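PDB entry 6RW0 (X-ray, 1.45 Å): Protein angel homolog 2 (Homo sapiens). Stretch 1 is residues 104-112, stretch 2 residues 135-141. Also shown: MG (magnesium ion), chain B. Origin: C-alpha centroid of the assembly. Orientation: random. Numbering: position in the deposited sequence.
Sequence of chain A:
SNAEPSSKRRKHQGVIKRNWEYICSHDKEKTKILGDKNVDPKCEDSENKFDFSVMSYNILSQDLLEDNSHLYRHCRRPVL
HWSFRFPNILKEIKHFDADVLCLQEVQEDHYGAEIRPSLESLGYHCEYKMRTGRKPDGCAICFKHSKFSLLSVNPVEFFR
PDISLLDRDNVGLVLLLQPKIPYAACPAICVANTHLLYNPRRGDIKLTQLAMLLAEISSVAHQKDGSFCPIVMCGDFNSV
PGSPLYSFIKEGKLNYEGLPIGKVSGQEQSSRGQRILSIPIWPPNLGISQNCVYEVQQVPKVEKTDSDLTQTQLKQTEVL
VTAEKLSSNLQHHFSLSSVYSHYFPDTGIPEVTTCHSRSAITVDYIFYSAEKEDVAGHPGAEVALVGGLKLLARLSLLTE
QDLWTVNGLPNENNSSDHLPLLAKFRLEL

Stretch 1 (104-112) QEVQEDHYG
Stretch 2, residues 135-141: KPDGCAI

The two stretches meet as a short antiparallel pairing. Stretch 2 runs extended from Asp 137 through Ile 141, while stretch 1 contributes a brief strand at Val 106 and Gln 107 that passes straight into a helix beginning at Glu 108. The chain turns a corner at Glu 105, whose phi/psi of 59/39 is left-handed; Val 106 (-85/110) and Gln 107 (-80/134) are extended, and the helical residues lie near -64/-43. Gly 138, at -167/-164, is almost fully stretched.

Register is set by Val 106 opposite Gly 138, a hydrogen-bonded pair with CA atoms 5.1 Å apart: Val 106 N donates to Gly 138 O at 3.0 Å, and Gly 138 N donates to Val 106 O at 2.9 Å. Next comes the non-hydrogen-bonded pair Gln 107 and Asp 137, CA to CA 4.0 Å. Two CA-H...O contacts accompany it, Asp 137 CA to Val 106 O at 3.2 Å and Gln 107 CA to Pro 136 O at 3.5 Å. The ladder is extended into the helix by Glu 108 N, which donates to Pro 136 O at 2.9 Å; water 3 joins Pro 136 O (3.1 Å) to Asp 109 N (3.2 Å). A first-turn amide is thus satisfied by the carbonyl of the loop residue just before the strand of stretch 2, and Pro 136, lacking an amide hydrogen, serves through that carbonyl.

Gln 107 occupies the N-cap position. Its side chain, chi1 and chi2 both t, reaches forward so that NE2 donates to Asp 109 OD1 at 2.9 Å; Asp 109 is p. Gln 107 O accepts from Tyr 111 N at 2.7 Å, starting the helical pattern.

The apolar contacts gather about Ala 140, whose CB points toward stretch 1. Val 106, chi1 t, brings CG2 to 4.3 Å from Ala 140 CB, and Tyr 111, also t, sets CE1 4.4 Å from the same methyl, with the ring oblique to it. A small side chain suits a site approached by both. All three residues are buried, within 395 Å² covered between the stretches.

Asp 137 (chi1 p) shares a face with Gln 107. Water 1 links its OD2, at 2.8 Å, to Glu 105 N, at 2.9 Å, serving the corner amide. Glu 105 (m, t) directs its CB away overall, and its carboxylate binds magnesium through OE2 at 2.3 Å, while OE1 accepts from metal-bound water 2 at 2.8 Å.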

# COMPACT_ATOMS: atom_id res chain seq x y z
N GLN A 104 -2.42 0.04 -7.03
CA GLN A 104 -3.40 1.01 -6.59
C GLN A 104 -3.71 1.99 -7.72
O GLN A 104 -2.95 2.12 -8.68
CB GLN A 104 -2.95 1.75 -5.32
CG GLN A 104 -2.43 0.83 -4.20
CD GLN A 104 -0.98 0.46 -4.36
OE1 GLN A 104 -0.17 1.25 -4.84
NE2 GLN A 104 -0.64 -0.75 -3.96
N GLU A 105 -4.84 2.68 -7.58
CA GLU A 105 -5.34 3.63 -8.57
C GLU A 105 -5.57 2.97 -9.93
O GLU A 105 -5.32 3.55 -10.98
CB GLU A 105 -4.48 4.89 -8.66
CG GLU A 105 -4.63 5.70 -7.40
CD GLU A 105 -4.25 7.15 -7.53
OE1 GLU A 105 -4.38 7.72 -8.65
OE2 GLU A 105 -3.83 7.73 -6.50
N VAL A 106 -6.09 1.74 -9.88
CA VAL A 106 -6.46 0.97 -11.06
C VAL A 106 -7.88 1.39 -11.43
O VAL A 106 -8.84 1.09 -10.71
CB VAL A 106 -6.37 -0.53 -10.77
CG1 VAL A 106 -6.93 -1.36 -11.92
CG2 VAL A 106 -4.93 -0.89 -10.41
N GLN A 107 -8.01 2.10 -12.55
CA GLN A 107 -9.29 2.66 -12.97
C GLN A 107 -10.14 1.58 -13.64
O GLN A 107 -9.66 0.83 -14.48
CB GLN A 107 -9.02 3.82 -13.92
CG GLN A 107 -10.24 4.59 -14.31
CD GLN A 107 -9.89 5.89 -14.97
OE1 GLN A 107 -9.16 6.71 -14.41
NE2 GLN A 107 -10.40 6.09 -16.18
N GLU A 108 -11.42 1.51 -13.25
CA GLU A 108 -12.25 0.37 -13.62
C GLU A 108 -12.37 0.21 -15.14
O GLU A 108 -12.22 -0.90 -15.66
CB GLU A 108 -13.64 0.48 -12.99
CG GLU A 108 -14.53 -0.74 -13.30
CD GLU A 108 -16.00 -0.57 -12.91
OE1 GLU A 108 -16.53 0.56 -13.01
OE2 GLU A 108 -16.61 -1.57 -12.48
N ASP A 109 -12.67 1.29 -15.87
CA ASP A 109 -12.89 1.14 -17.30
C ASP A 109 -11.61 0.68 -18.00
O ASP A 109 -11.62 -0.27 -18.79
CB ASP A 109 -13.54 2.37 -17.95
CG ASP A 109 -12.77 3.68 -17.76
OD1 ASP A 109 -11.72 3.72 -17.10
OD2 ASP A 109 -13.25 4.69 -18.33
N HIS A 110 -10.49 1.31 -17.66
CA HIS A 110 -9.21 0.90 -18.22
C HIS A 110 -8.82 -0.50 -17.79
O HIS A 110 -8.17 -1.23 -18.54
CB HIS A 110 -8.14 1.89 -17.78
CG HIS A 110 -8.35 3.25 -18.33
ND1 HIS A 110 -7.77 4.37 -17.78
CD2 HIS A 110 -9.07 3.67 -19.39
CE1 HIS A 110 -8.12 5.43 -18.49
NE2 HIS A 110 -8.90 5.03 -19.48
N TYR A 111 -9.18 -0.88 -16.57
CA TYR A 111 -8.85 -2.22 -16.10
C TYR A 111 -9.53 -3.27 -16.97
O TYR A 111 -8.89 -4.23 -17.42
CB TYR A 111 -9.29 -2.35 -14.65
CG TYR A 111 -9.05 -3.69 -14.01
CD1 TYR A 111 -7.76 -4.14 -13.73
CD2 TYR A 111 -10.11 -4.49 -13.66
CE1 TYR A 111 -7.55 -5.37 -13.11
CE2 TYR A 111 -9.91 -5.72 -13.05
CZ TYR A 111 -8.62 -6.15 -12.78
OH TYR A 111 -8.43 -7.37 -12.16
N GLY A 112 -10.82 -3.10 -17.24
CA GLY A 112 -11.53 -4.07 -18.05
C GLY A 112 -11.07 -4.07 -19.50
O GLY A 112 -10.97 -5.14 -20.12
N LYS A 135 -16.40 6.80 -7.02
CA LYS A 135 -14.98 6.81 -7.27
C LYS A 135 -14.67 5.87 -8.42
O LYS A 135 -15.36 4.85 -8.60
CB LYS A 135 -14.27 6.36 -6.01
CG LYS A 135 -14.56 7.23 -4.78
CD LYS A 135 -14.21 8.71 -5.01
CE LYS A 135 -14.47 9.53 -3.75
NZ LYS A 135 -15.92 9.42 -3.36
N PRO A 136 -13.68 6.20 -9.24
CA PRO A 136 -13.44 5.45 -10.48
C PRO A 136 -12.42 4.32 -10.40
O PRO A 136 -12.24 3.62 -11.40
CB PRO A 136 -12.91 6.55 -11.42
CG PRO A 136 -12.10 7.45 -10.49
CD PRO A 136 -12.90 7.46 -9.19
N ASP A 137 -11.76 4.13 -9.26
CA ASP A 137 -10.52 3.38 -9.22
C ASP A 137 -10.50 2.48 -8.00
O ASP A 137 -11.33 2.60 -7.09
CB ASP A 137 -9.30 4.32 -9.13
CG ASP A 137 -9.27 5.12 -7.82
OD1 ASP A 137 -10.24 5.86 -7.57
OD2 ASP A 137 -8.32 5.02 -7.03
N GLY A 138 -9.52 1.59 -7.97
CA GLY A 138 -9.39 0.71 -6.84
C GLY A 138 -8.07 -0.02 -6.80
O GLY A 138 -7.10 0.34 -7.47
N CYS A 139 -8.05 -1.06 -5.98
CA CYS A 139 -6.88 -1.89 -5.76
C CYS A 139 -6.99 -3.19 -6.53
O CYS A 139 -8.08 -3.78 -6.65
CB CYS A 139 -6.75 -2.27 -4.29
SG CYS A 139 -6.37 -0.94 -3.17
N ALA A 140 -5.86 -3.68 -7.01
CA ALA A 140 -5.81 -5.00 -7.62
C ALA A 140 -4.68 -5.79 -6.98
O ALA A 140 -3.64 -5.23 -6.64
CB ALA A 140 -5.63 -4.94 -9.13
N ILE A 141 -4.90 -7.09 -6.79
CA ILE A 141 -3.82 -8.02 -6.46
C ILE A 141 -3.80 -9.07 -7.56
O ILE A 141 -4.82 -9.71 -7.84
CB ILE A 141 -3.98 -8.67 -5.08
CG1 ILE A 141 -3.97 -7.63 -3.97
CG2 ILE A 141 -2.82 -9.65 -4.84
CD1 ILE A 141 -4.32 -8.18 -2.57
MG MG B . -2.67 9.69 -6.38
O HOH W 1 -6.72 3.31 -5.46
O HOH W 2 -4.21 10.35 -7.80
O HOH W 3 -13.63 3.80 -14.18
O HOH W 4 -1.32 11.50 -6.66
O HOH W 5 -3.69 11.28 -4.65
O HOH W 6 -1.31 8.44 -7.92
O HOH W 7 -1.12 9.61 -4.73